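Local structure of 6'''-hydroxyparomomycin C oxidase (7DVE) at residues 138-143 against 148-153; 178-183 against 306-311; 325-330 against 361-366; 448-451 against 457-460. The protein uses FAD to oxidise the C3 hydroxyl of the sugar in C-glycosides such as isoorientin and mangiferin, passing the electrons to oxygen to give hydrogen peroxide. One frame throughout, in Å; residues are numbered along the deposited sequence.

How the contacts relate
Along the chain the four contacts open and close in series, and in space they form two groups. Contacts 2 and 3 have centres about 12 Å apart and meet where neighbouring strands of the antiparallel sheet end and begin: strand 300-307 runs out into segment 306-311, strand 366-373 begins in segment 361-366, and Met307 N approaches Ser365 O to 2.7 Å, a probable hydrogen bond. Contacts 1 and 4, with centres about 17 Å apart, meet where Phe143 packs on Met451. Contacts 2 and 4 lie on opposite sides of the chain's centre, about 43 Å between centres, with contacts 1 and 4 nearer the FAD and contacts 2 and 3 in the sheet region away from the annotated sites.

Contact 1: 138-143 against 148-153; sequences SERIGF and GELDEL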
loop_
_atom_site.group_PDB
_atom_site.type_symbol
_atom_site.label_atom_id
_atom_site.label_comp_id
_atom_site.label_asym_id
_atom_site.label_seq_id
_atom_site.Cartn_x
_atom_site.Cartn_y
_atom_site.Cartn_z
ATOM N N SER A 138 11.533 14.002 8.654
ATOM C CA SER A 138 11.381 13.014 9.727
ATOM C C SER A 138 10.652 11.739 9.300
ATOM O O SER A 138 10.763 10.737 10.009
ATOM C CB SER A 138 10.658 13.638 10.940
ATOM O OG SER A 138 9.294 13.954 10.615
ATOM N N GLU A 139 9.943 11.720 8.171
ATOM C CA GLU A 139 9.428 10.431 7.705
ATOM C C GLU A 139 10.517 9.444 7.299
ATOM O O GLU A 139 10.198 8.266 7.094
ATOM C CB GLU A 139 8.503 10.567 6.491
ATOM C CG GLU A 139 7.699 11.832 6.381
ATOM C CD GLU A 139 6.943 11.882 5.060
ATOM O OE1 GLU A 139 7.560 12.238 4.033
ATOM O OE2 GLU A 139 5.748 11.542 5.032
ATOM N N ARG A 140 11.756 9.888 7.111
ATOM C CA ARG A 140 12.785 9.040 6.532
ATOM C C ARG A 140 13.429 8.185 7.604
ATOM O O ARG A 140 13.711 8.659 8.711
ATOM C CB ARG A 140 13.846 9.887 5.823
ATOM C CG ARG A 140 13.288 10.637 4.608
ATOM C CD ARG A 140 14.337 11.483 3.909
ATOM N NE ARG A 140 15.413 10.702 3.313
ATOM C CZ ARG A 140 15.480 10.340 2.036
ATOM N NH1 ARG A 140 14.473 10.543 1.204
ATOM N NH2 ARG A 140 16.595 9.768 1.578
ATOM N N ILE A 141 13.673 6.921 7.274
ATOM C CA ILE A 141 14.330 6.043 8.238
ATOM C C ILE A 141 15.807 6.443 8.309
ATOM O O ILE A 141 16.570 6.285 7.349
ATOM C CB ILE A 141 14.137 4.566 7.881
ATOM C CG1 ILE A 141 12.641 4.224 7.941
ATOM C CG2 ILE A 141 14.870 3.706 8.865
ATOM C CD1 ILE A 141 12.203 3.066 7.067
ATOM N N GLY A 142 16.210 6.978 9.459
ATOM C CA GLY A 142 17.496 7.644 9.549
ATOM C C GLY A 142 18.677 6.701 9.445
ATOM O O GLY A 142 19.683 7.028 8.804
ATOM N N PHE A 143 18.598 5.532 10.089
ATOM C CA PHE A 143 19.741 4.629 10.006
ATOM C C PHE A 143 19.922 4.075 8.602
ATOM O O PHE A 143 21.022 3.628 8.266
ATOM C CB PHE A 143 19.649 3.492 11.031
ATOM C CG PHE A 143 18.349 2.726 11.026
ATOM C CD1 PHE A 143 18.138 1.680 10.135
ATOM C CD2 PHE A 143 17.361 3.017 11.959
ATOM C CE1 PHE A 143 16.952 0.952 10.154
ATOM C CE2 PHE A 143 16.166 2.289 11.986
ATOM C CZ PHE A 143 15.961 1.259 11.084
ATOM N N GLY A 148 23.350 6.314 2.873
ATOM C CA GLY A 148 23.007 6.453 1.480
ATOM C C GLY A 148 22.197 5.304 0.924
ATOM O O GLY A 148 21.746 5.377 -0.229
ATOM N N GLU A 149 21.973 4.246 1.704
ATOM C CA GLU A 149 21.259 3.105 1.143
ATOM C C GLU A 149 19.790 3.408 0.914
ATOM O O GLU A 149 19.174 2.803 0.028
ATOM C CB GLU A 149 21.388 1.868 2.032
ATOM C CG GLU A 149 20.770 0.631 1.374
ATOM C CD GLU A 149 20.860 -0.639 2.207
ATOM O OE1 GLU A 149 20.900 -0.553 3.466
ATOM O OE2 GLU A 149 20.884 -1.731 1.577
ATOM N N LEU A 150 19.202 4.321 1.689
ATOM C CA LEU A 150 17.774 4.581 1.512
ATOM C C LEU A 150 17.487 5.063 0.090
ATOM O O LEU A 150 16.567 4.564 -0.561
ATOM C CB LEU A 150 17.271 5.585 2.560
ATOM C CG LEU A 150 15.808 6.081 2.460
ATOM C CD1 LEU A 150 14.847 4.939 2.284
ATOM C CD2 LEU A 150 15.405 6.927 3.669
ATOM N N ASP A 151 18.292 5.995 -0.423
ATOM C CA ASP A 151 18.067 6.517 -1.774
ATOM C C ASP A 151 18.207 5.428 -2.843
ATOM O O ASP A 151 17.382 5.347 -3.765
ATOM C CB ASP A 151 19.026 7.675 -2.051
ATOM C CG ASP A 151 18.533 8.994 -1.453
ATOM O OD1 ASP A 151 17.370 9.054 -0.993
ATOM O OD2 ASP A 151 19.309 9.970 -1.424
ATOM N N GLU A 152 19.219 4.562 -2.718
ATOM C CA GLU A 152 19.357 3.448 -3.655
ATOM C C GLU A 152 18.168 2.483 -3.571
ATOM O O GLU A 152 17.673 2.004 -4.605
ATOM C CB GLU A 152 20.690 2.726 -3.417
ATOM C CG GLU A 152 20.769 1.344 -4.050
ATOM C CD GLU A 152 21.979 0.554 -3.601
ATOM O OE1 GLU A 152 23.083 0.832 -4.099
ATOM O OE2 GLU A 152 21.839 -0.347 -2.743
ATOM N N LEU A 153 17.665 2.206 -2.360
ATOM C CA LEU A 153 16.491 1.338 -2.256
ATOM C C LEU A 153 15.253 1.987 -2.871
ATOM O O LEU A 153 14.441 1.311 -3.515
ATOM C CB LEU A 153 16.219 0.970 -0.797
ATOM C CG LEU A 153 17.336 0.149 -0.150
ATOM C CD1 LEU A 153 16.942 -0.218 1.280
ATOM C CD2 LEU A 153 17.651 -1.084 -0.994
HETATM O O HOH W 1 15.226 10.691 -1.570
#
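Arg140 and Asp151 form the charged part of this contact, a salt bridge in which Arg140 NH2 donates to Asp151 OD1 over 2.8 Å with an N-H...O angle of 160°. The acceptor lies almost exactly in the guanidinium plane, at its edge, but the carboxylate is turned 70° away from that plane and its oxygen is met from above the carboxylate plane. This is therefore a single-atom contact and not a two-pronged, coplanar pair. A water spans the same two groups, accepting from Arg140 NH1 at 2.9 Å and donating to Asp151 OD1 at 2.8 Å, which gives the carboxylate oxygen two donors.

The apolar part comes from Leu150. Its CG stands anti to the backbone N (chi1 175°), which carries CD2 over one face of the guanidinium, 3.7 Å from Arg140 NH2. The same methyl lies 3.9 Å from Ile141 O.

Outside the two segments, Arg140 NH2 has its strongest partner in Asp145, a second salt bridge, while NH1 donates to Pro135 O. Were Arg140 replaced by alanine, Asp145 and Asp151 would each be likely to lose their main cationic partner, and Leu150 CD2 the flat group it covers.

The contact joins the loop ahead of helix 142-145 to the first turn of helix 149-161, where Gly148, at positive phi, takes the N-cap position. Chemically, an arginine paired with two carboxylates, Asp151 at its edge, and covered on a face by a leucine methyl should have its rotation closely restricted and its positive charge well stabilised.

Contact 2: 178-183 against 306-311; sequences RERLAA and RMRDFT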
loop_
_atom_site.group_PDB
_atom_site.type_symbol
_atom_site.label_atom_id
_atom_site.label_comp_id
_atom_site.label_asym_id
_atom_site.label_seq_id
_atom_site.Cartn_x
_atom_site.Cartn_y
_atom_site.Cartn_z
ATOM N N ARG A 178 -0.256 22.624 -10.953
ATOM C CA ARG A 178 1.093 22.875 -10.452
ATOM C C ARG A 178 1.444 24.360 -10.527
ATOM O O ARG A 178 2.015 24.918 -9.586
ATOM C CB ARG A 178 2.085 22.015 -11.247
ATOM C CG ARG A 178 3.454 21.879 -10.625
ATOM C CD ARG A 178 4.352 20.915 -11.420
ATOM N NE ARG A 178 4.755 21.394 -12.745
ATOM C CZ ARG A 178 4.237 20.972 -13.896
ATOM N NH1 ARG A 178 3.187 20.157 -13.932
ATOM N NH2 ARG A 178 4.781 21.383 -15.042
ATOM N N GLU A 179 1.073 25.021 -11.622
ATOM C CA GLU A 179 1.306 26.459 -11.766
ATOM C C GLU A 179 0.590 27.245 -10.674
ATOM O O GLU A 179 1.181 28.119 -10.011
ATOM C CB GLU A 179 0.797 26.913 -13.130
ATOM C CG GLU A 179 1.741 27.696 -13.976
ATOM C CD GLU A 179 1.120 27.990 -15.341
ATOM O OE1 GLU A 179 1.819 28.574 -16.213
ATOM O OE2 GLU A 179 -0.078 27.660 -15.522
ATOM N N ARG A 180 -0.702 26.962 -10.496
ATOM C CA ARG A 180 -1.494 27.721 -9.540
ATOM C C ARG A 180 -1.006 27.497 -8.113
ATOM O O ARG A 180 -0.985 28.434 -7.306
ATOM C CB ARG A 180 -2.965 27.362 -9.702
ATOM C CG ARG A 180 -3.562 28.014 -10.924
ATOM C CD ARG A 180 -4.951 27.507 -11.228
ATOM N NE ARG A 180 -5.294 27.796 -12.612
ATOM C CZ ARG A 180 -6.532 27.936 -13.060
ATOM N NH1 ARG A 180 -7.578 27.772 -12.261
ATOM N NH2 ARG A 180 -6.727 28.247 -14.340
ATOM N N LEU A 181 -0.577 26.274 -7.786
ATOM C CA LEU A 181 -0.067 26.016 -6.441
ATOM C C LEU A 181 1.281 26.691 -6.231
ATOM O O LEU A 181 1.517 27.315 -5.190
ATOM C CB LEU A 181 0.046 24.513 -6.202
ATOM C CG LEU A 181 -1.309 23.821 -6.175
ATOM C CD1 LEU A 181 -1.111 22.357 -5.880
ATOM C CD2 LEU A 181 -2.196 24.485 -5.131
ATOM N N ALA A 182 2.180 26.579 -7.213
ATOM C CA ALA A 182 3.483 27.220 -7.103
ATOM C C ALA A 182 3.332 28.711 -6.874
ATOM O O ALA A 182 4.142 29.312 -6.166
ATOM C CB ALA A 182 4.310 26.946 -8.367
ATOM N N ALA A 183 2.299 29.319 -7.456
ATOM C CA ALA A 183 2.071 30.751 -7.253
ATOM C C ALA A 183 2.015 31.124 -5.774
ATOM O O ALA A 183 2.519 32.178 -5.376
ATOM C CB ALA A 183 0.771 31.178 -7.939
ATOM N N ARG A 306 -13.756 23.360 -8.115
ATOM C CA ARG A 306 -13.953 23.604 -9.532
ATOM C C ARG A 306 -12.888 24.575 -10.023
ATOM O O ARG A 306 -12.853 25.737 -9.598
ATOM C CB ARG A 306 -15.347 24.168 -9.792
ATOM C CG ARG A 306 -15.589 24.520 -11.249
ATOM C CD ARG A 306 -16.951 25.190 -11.433
ATOM N NE ARG A 306 -17.912 24.171 -11.835
ATOM C CZ ARG A 306 -18.762 23.579 -11.009
ATOM N NH1 ARG A 306 -18.893 23.979 -9.750
ATOM N NH2 ARG A 306 -19.487 22.554 -11.452
ATOM N N MET A 307 -12.027 24.108 -10.916
ATOM C CA MET A 307 -10.971 24.965 -11.452
ATOM C C MET A 307 -11.547 26.148 -12.232
ATOM O O MET A 307 -12.456 25.990 -13.054
ATOM C CB MET A 307 -10.056 24.148 -12.353
ATOM C CG MET A 307 -8.903 23.546 -11.594
ATOM S SD MET A 307 -7.614 22.950 -12.675
ATOM C CE MET A 307 -8.481 22.609 -14.193
ATOM N N ARG A 308 -11.009 27.336 -11.975
ATOM C CA ARG A 308 -11.408 28.548 -12.678
ATOM C C ARG A 308 -10.531 28.753 -13.921
ATOM O O ARG A 308 -9.472 28.133 -14.075
ATOM C CB ARG A 308 -11.281 29.758 -11.745
ATOM C CG ARG A 308 -9.881 29.848 -11.082
ATOM C CD ARG A 308 -9.592 31.175 -10.359
ATOM N NE ARG A 308 -10.350 31.264 -9.112
ATOM C CZ ARG A 308 -9.867 30.961 -7.911
ATOM N NH1 ARG A 308 -8.630 30.502 -7.754
ATOM N NH2 ARG A 308 -10.659 31.084 -6.845
ATOM N N ASP A 309 -10.970 29.668 -14.794
ATOM C CA ASP A 309 -10.240 30.068 -16.007
ATOM C C ASP A 309 -9.739 28.852 -16.773
ATOM O O ASP A 309 -8.544 28.607 -16.922
ATOM C CB ASP A 309 -9.089 31.008 -15.675
ATOM C CG ASP A 309 -9.537 32.189 -14.859
ATOM O OD1 ASP A 309 -10.735 32.576 -14.970
ATOM O OD2 ASP A 309 -8.688 32.707 -14.098
ATOM N N PHE A 310 -10.695 28.100 -17.259
ATOM C CA PHE A 310 -10.504 26.741 -17.732
ATOM C C PHE A 310 -10.809 26.776 -19.222
ATOM O O PHE A 310 -11.978 26.786 -19.617
ATOM C CB PHE A 310 -11.442 25.817 -16.961
ATOM C CG PHE A 310 -11.295 24.371 -17.280
ATOM C CD1 PHE A 310 -10.236 23.640 -16.780
ATOM C CD2 PHE A 310 -12.242 23.728 -18.062
ATOM C CE1 PHE A 310 -10.116 22.280 -17.053
ATOM C CE2 PHE A 310 -12.129 22.371 -18.349
ATOM C CZ PHE A 310 -11.067 21.643 -17.834
ATOM N N THR A 311 -9.767 26.851 -20.045
ATOM C CA THR A 311 -9.969 26.829 -21.490
ATOM C C THR A 311 -10.525 25.468 -21.872
ATOM O O THR A 311 -9.859 24.455 -21.641
ATOM C CB THR A 311 -8.671 27.110 -22.234
ATOM O OG1 THR A 311 -8.129 28.349 -21.778
ATOM C CG2 THR A 311 -8.918 27.227 -23.714
#
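The contact ties helix 176-183 to the place where strand 300-307 of the antiparallel sheet runs out into a loop, and one side chain, Arg180, does nearly all the reaching. Its chain is extended from CG to NE and carries the guanidinium away from the helix to the backbone of Arg308 and Asp309.

Both terminal nitrogens close on a single acceptor. Arg180 NH1 donates to Arg308 O at 2.6 Å, and Arg180 NH2 donates to the same oxygen at 2.8 Å. The N-H...O angles, 145° and 138°, are well short of straight, as expected when two donors of one group converge on one atom. The oxygen lies within 3° of the guanidinium plane, whereas both nitrogens approach it from the same face of the carbonyl plane. A third, weak bond runs from Arg180 NH2 to Asp309 O at 3.2 Å.

The side chains of the loop contribute less. Arg308 CG comes within 3.3 Å of Arg180 NH1, and Met307 CB lies 4.4 Å from that nitrogen. The carboxylate of Asp309 does not meet the guanidinium: Asp309 OD2 stays 4.9 Å from Arg180 NH2.

Arg180 NH1 also donates to Ile426 O, and Arg308 NH1 to Lys424 O, so the end of helix 406-424 and the short link to strand 427-436 are bonded too. Met307 packs on Ile176 and Val177 of the helix.

Far from the annotated sites, this is a junction between a helix and the end of a sheet strand, in which an arginine grips one backbone carbonyl end-on with both terminal nitrogens where the strand gives way to loop.

Contact 3: 325-330 against 361-366; sequences SEYTGV and AAPGSI
Over one face of the Tyr327 ring lies the backbone of Pro363 and Gly364, the two central residues of a type II beta turn running from Ala362 to Ser365. Gly364 CA sits 3.6 Å above the ring plane, offset toward the rim, and makes a CH-pi contact with its centroid at 4.0 Å, 26° off the normal. Pro363 C stands higher, over the ring centre. On the same face, Pro363 CB lies over the hydroxyl end, 3.6 Å from Tyr327 OH. With Tyr327 CG anti to the carbonyl carbon (chi1 -62°), the ring is laid along the turn.

Gly364 fits this place on two counts. Its positive phi (90°) suits the third position of a type II turn, and a beta carbon there would come tight against Tyr327 CG. A serine in place of Tyr327 would probably leave the face of the turn at Gly364 and Pro363 uncovered, opening a gap between the two loops.

The loops lead into strands 330-333 and 366-373 of the antiparallel sheet. Gln347 holds Tyr327 N from the neighbouring strand, and Asp358 accepts from Gly364 N. Within the turn, Ser365 N bonds to Ala362 O, and Ser365 OG reaches that oxygen too, at 2.7 Å and in the carbonyl plane. No direct hydrogen bond crosses between the segments; a water bridges them instead, 2.6 Å from Thr328 OG1 and donating to Gly364 O at 2.8 Å.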
loop_
_atom_site.group_PDB
_atom_site.type_symbol
_atom_site.label_atom_id
_atom_site.label_comp_id
_atom_site.label_asym_id
_atom_site.label_seq_id
_atom_site.Cartn_x
_atom_site.Cartn_y
_atom_site.Cartn_z
ATOM N N SER A 325 -8.499 8.611 -17.840
ATOM C CA SER A 325 -8.563 9.801 -18.653
ATOM C C SER A 325 -7.316 10.643 -18.411
ATOM O O SER A 325 -6.539 10.409 -17.477
ATOM C CB SER A 325 -9.795 10.605 -18.297
ATOM O OG SER A 325 -9.613 11.048 -16.956
ATOM N N GLU A 326 -7.138 11.662 -19.246
ATOM C CA GLU A 326 -5.946 12.495 -19.184
ATOM C C GLU A 326 -6.435 13.919 -19.069
ATOM O O GLU A 326 -6.593 14.605 -20.079
ATOM C CB GLU A 326 -5.042 12.249 -20.405
ATOM C CG GLU A 326 -4.560 10.769 -20.381
ATOM C CD GLU A 326 -3.537 10.408 -21.424
ATOM O OE1 GLU A 326 -2.796 11.296 -21.887
ATOM O OE2 GLU A 326 -3.480 9.214 -21.778
ATOM N N TYR A 327 -6.707 14.340 -17.839
ATOM C CA TYR A 327 -7.104 15.717 -17.584
ATOM C C TYR A 327 -5.959 16.413 -16.861
ATOM O O TYR A 327 -4.918 16.644 -17.477
ATOM C CB TYR A 327 -8.433 15.786 -16.806
ATOM C CG TYR A 327 -9.594 15.169 -17.583
ATOM C CD1 TYR A 327 -9.859 15.540 -18.900
ATOM C CD2 TYR A 327 -10.412 14.209 -17.008
ATOM C CE1 TYR A 327 -10.898 14.968 -19.609
ATOM C CE2 TYR A 327 -11.457 13.637 -17.715
ATOM C CZ TYR A 327 -11.693 14.015 -19.002
ATOM O OH TYR A 327 -12.723 13.427 -19.692
ATOM N N THR A 328 -6.116 16.747 -15.582
ATOM C CA THR A 328 -5.091 17.510 -14.879
ATOM C C THR A 328 -4.008 16.637 -14.259
ATOM O O THR A 328 -2.983 17.174 -13.832
ATOM C CB THR A 328 -5.701 18.389 -13.760
ATOM O OG1 THR A 328 -6.446 17.576 -12.850
ATOM C CG2 THR A 328 -6.589 19.489 -14.324
ATOM N N GLY A 329 -4.198 15.323 -14.188
ATOM C CA GLY A 329 -3.174 14.481 -13.597
ATOM C C GLY A 329 -3.222 14.469 -12.075
ATOM O O GLY A 329 -4.285 14.591 -11.448
ATOM N N VAL A 330 -2.038 14.293 -11.484
ATOM C CA VAL A 330 -1.842 14.250 -10.039
ATOM C C VAL A 330 -0.635 15.126 -9.716
ATOM O O VAL A 330 0.446 14.937 -10.287
ATOM C CB VAL A 330 -1.622 12.807 -9.519
ATOM C CG1 VAL A 330 -1.575 12.768 -7.999
ATOM C CG2 VAL A 330 -2.715 11.859 -10.023
ATOM N N ALA A 361 -20.552 19.021 -18.541
ATOM C CA ALA A 361 -20.383 20.211 -19.365
ATOM C C ALA A 361 -18.918 20.598 -19.557
ATOM O O ALA A 361 -18.592 21.288 -20.527
ATOM C CB ALA A 361 -21.131 21.390 -18.739
ATOM N N ALA A 362 -18.032 20.203 -18.643
ATOM C CA ALA A 362 -16.651 20.693 -18.631
ATOM C C ALA A 362 -15.757 19.627 -18.029
ATOM O O ALA A 362 -15.247 19.778 -16.917
ATOM C CB ALA A 362 -16.551 21.999 -17.846
ATOM N N PRO A 363 -15.558 18.511 -18.726
ATOM C CA PRO A 363 -14.778 17.417 -18.141
ATOM C C PRO A 363 -13.379 17.881 -17.765
ATOM O O PRO A 363 -12.758 18.677 -18.471
ATOM C CB PRO A 363 -14.749 16.355 -19.249
ATOM C CG PRO A 363 -15.140 17.060 -20.477
ATOM C CD PRO A 363 -16.017 18.196 -20.089
ATOM N N GLY A 364 -12.912 17.403 -16.613
ATOM C CA GLY A 364 -11.615 17.752 -16.091
ATOM C C GLY A 364 -11.581 18.970 -15.189
ATOM O O GLY A 364 -10.538 19.234 -14.590
ATOM N N SER A 365 -12.687 19.706 -15.041
ATOM C CA SER A 365 -12.642 20.959 -14.290
ATOM C C SER A 365 -12.822 20.795 -12.780
ATOM O O SER A 365 -12.449 21.703 -12.038
ATOM C CB SER A 365 -13.691 21.931 -14.826
ATOM O OG SER A 365 -14.972 21.358 -14.753
ATOM N N ILE A 366 -13.383 19.683 -12.313
ATOM C CA ILE A 366 -13.507 19.399 -10.883
ATOM C C ILE A 366 -12.323 18.547 -10.464
ATOM O O ILE A 366 -12.089 17.482 -11.048
ATOM C CB ILE A 366 -14.826 18.665 -10.563
ATOM C CG1 ILE A 366 -16.052 19.382 -11.152
ATOM C CG2 ILE A 366 -14.965 18.467 -9.075
ATOM C CD1 ILE A 366 -16.135 20.812 -10.828
HETATM O O HOH W 2 -8.786 17.102 -13.984
#

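Contact 4: 448-451 against 457-460; sequences TVRM and GASV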
loop_
_atom_site.group_PDB
_atom_site.type_symbol
_atom_site.label_atom_id
_atom_site.label_comp_id
_atom_site.label_asym_id
_atom_site.label_seq_id
_atom_site.Cartn_x
_atom_site.Cartn_y
_atom_site.Cartn_z
ATOM N N THR A 448 3.200 -2.004 12.461
ATOM C CA THR A 448 2.825 -3.146 13.293
ATOM C C THR A 448 3.907 -4.213 13.348
ATOM O O THR A 448 3.866 -5.074 14.240
ATOM C CB THR A 448 1.524 -3.777 12.797
ATOM O OG1 THR A 448 1.645 -4.051 11.404
ATOM C CG2 THR A 448 0.339 -2.839 13.030
ATOM N N VAL A 449 4.860 -4.184 12.416
ATOM C CA VAL A 449 5.991 -5.108 12.420
ATOM C C VAL A 449 7.252 -4.329 12.081
ATOM O O VAL A 449 8.010 -4.709 11.185
ATOM C CB VAL A 449 5.765 -6.274 11.441
ATOM C CG1 VAL A 449 4.720 -7.230 12.012
ATOM C CG2 VAL A 449 5.327 -5.761 10.078
ATOM N N ARG A 450 7.486 -3.245 12.813
ATOM C CA ARG A 450 8.449 -2.230 12.404
ATOM C C ARG A 450 9.890 -2.723 12.524
ATOM O O ARG A 450 10.241 -3.510 13.414
ATOM C CB ARG A 450 8.254 -0.959 13.244
ATOM C CG ARG A 450 8.099 -1.264 14.679
ATOM C CD ARG A 450 8.671 -0.222 15.632
ATOM N NE ARG A 450 7.948 1.038 15.755
ATOM C CZ ARG A 450 8.014 1.810 16.831
ATOM N NH1 ARG A 450 8.707 1.444 17.898
ATOM N NH2 ARG A 450 7.404 2.992 16.823
ATOM N N MET A 451 10.730 -2.227 11.620
ATOM C CA MET A 451 12.145 -2.534 11.659
ATOM C C MET A 451 12.849 -1.607 12.642
ATOM O O MET A 451 12.439 -0.459 12.846
ATOM C CB MET A 451 12.755 -2.408 10.256
ATOM C CG MET A 451 12.971 -0.976 9.777
ATOM S SD MET A 451 14.099 -0.877 8.364
ATOM C CE MET A 451 13.808 -2.446 7.543
ATOM N N GLY A 457 13.072 -4.765 21.993
ATOM C CA GLY A 457 11.677 -4.783 22.362
ATOM C C GLY A 457 10.815 -3.792 21.618
ATOM O O GLY A 457 9.595 -3.954 21.588
ATOM N N ALA A 458 11.414 -2.786 20.983
ATOM C CA ALA A 458 10.662 -1.737 20.319
ATOM C C ALA A 458 10.547 -1.943 18.808
ATOM O O ALA A 458 10.100 -1.033 18.111
ATOM C CB ALA A 458 11.300 -0.379 20.631
ATOM N N SER A 459 10.929 -3.113 18.289
ATOM C CA SER A 459 10.812 -3.416 16.866
ATOM C C SER A 459 10.541 -4.903 16.688
ATOM O O SER A 459 10.887 -5.719 17.543
ATOM C CB SER A 459 12.090 -3.023 16.079
ATOM O OG SER A 459 13.269 -3.643 16.606
ATOM N N VAL A 460 9.952 -5.257 15.548
ATOM C CA VAL A 460 9.696 -6.654 15.205
ATOM C C VAL A 460 10.813 -7.242 14.332
ATOM O O VAL A 460 11.088 -8.446 14.387
ATOM C CB VAL A 460 8.314 -6.791 14.529
ATOM C CG1 VAL A 460 8.128 -8.158 13.920
ATOM C CG2 VAL A 460 7.215 -6.557 15.566
#
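Arg450 CG stands between the backbone N and the carbonyl carbon (chi1 45°), and the chain bends again at chi2 and chi3, a folded course that brings its guanidinium back to Ala458. Val460 places CG1 anti to its backbone N (chi1 169°), which directs that methyl at Val449.

The polar evidence is two hydrogen bonds. Arg450 NH1 donates to Ala458 O at 2.8 Å, nearly straight at 174°, with the oxygen in the guanidinium plane and the nitrogen in the carbonyl plane. In the other direction Val460 N donates to Arg450 O, also at 2.8 Å. Arg450 thus uses both its side chain and its own carbonyl to hold segment 457-460.

Apolar contacts fill in beside these bonds. Val460 CB lies 3.6 Å from Val449 CA, its CG1 is 3.9 Å from Val449 CB, and its CG2 meets Thr448 O at a similar distance. Ser459 CB sits 3.3 Å from Arg450 O, while its hydroxyl is engaged by Trp468.

The touching parts run roughly at right angles within one long loop between strands 427-436 and 473-475. The side chain of Val449 is about 9 Å from the FAD, and that of Thr448 about 8 Å from the side chain of FAD-binding Asn478; Tyr294 makes a cation-pi contact with Arg450. Across these segments the arginine's charge is met by a carbonyl, not by a carboxylate, and this polar bond adds to the backbone bonds that shape the loop.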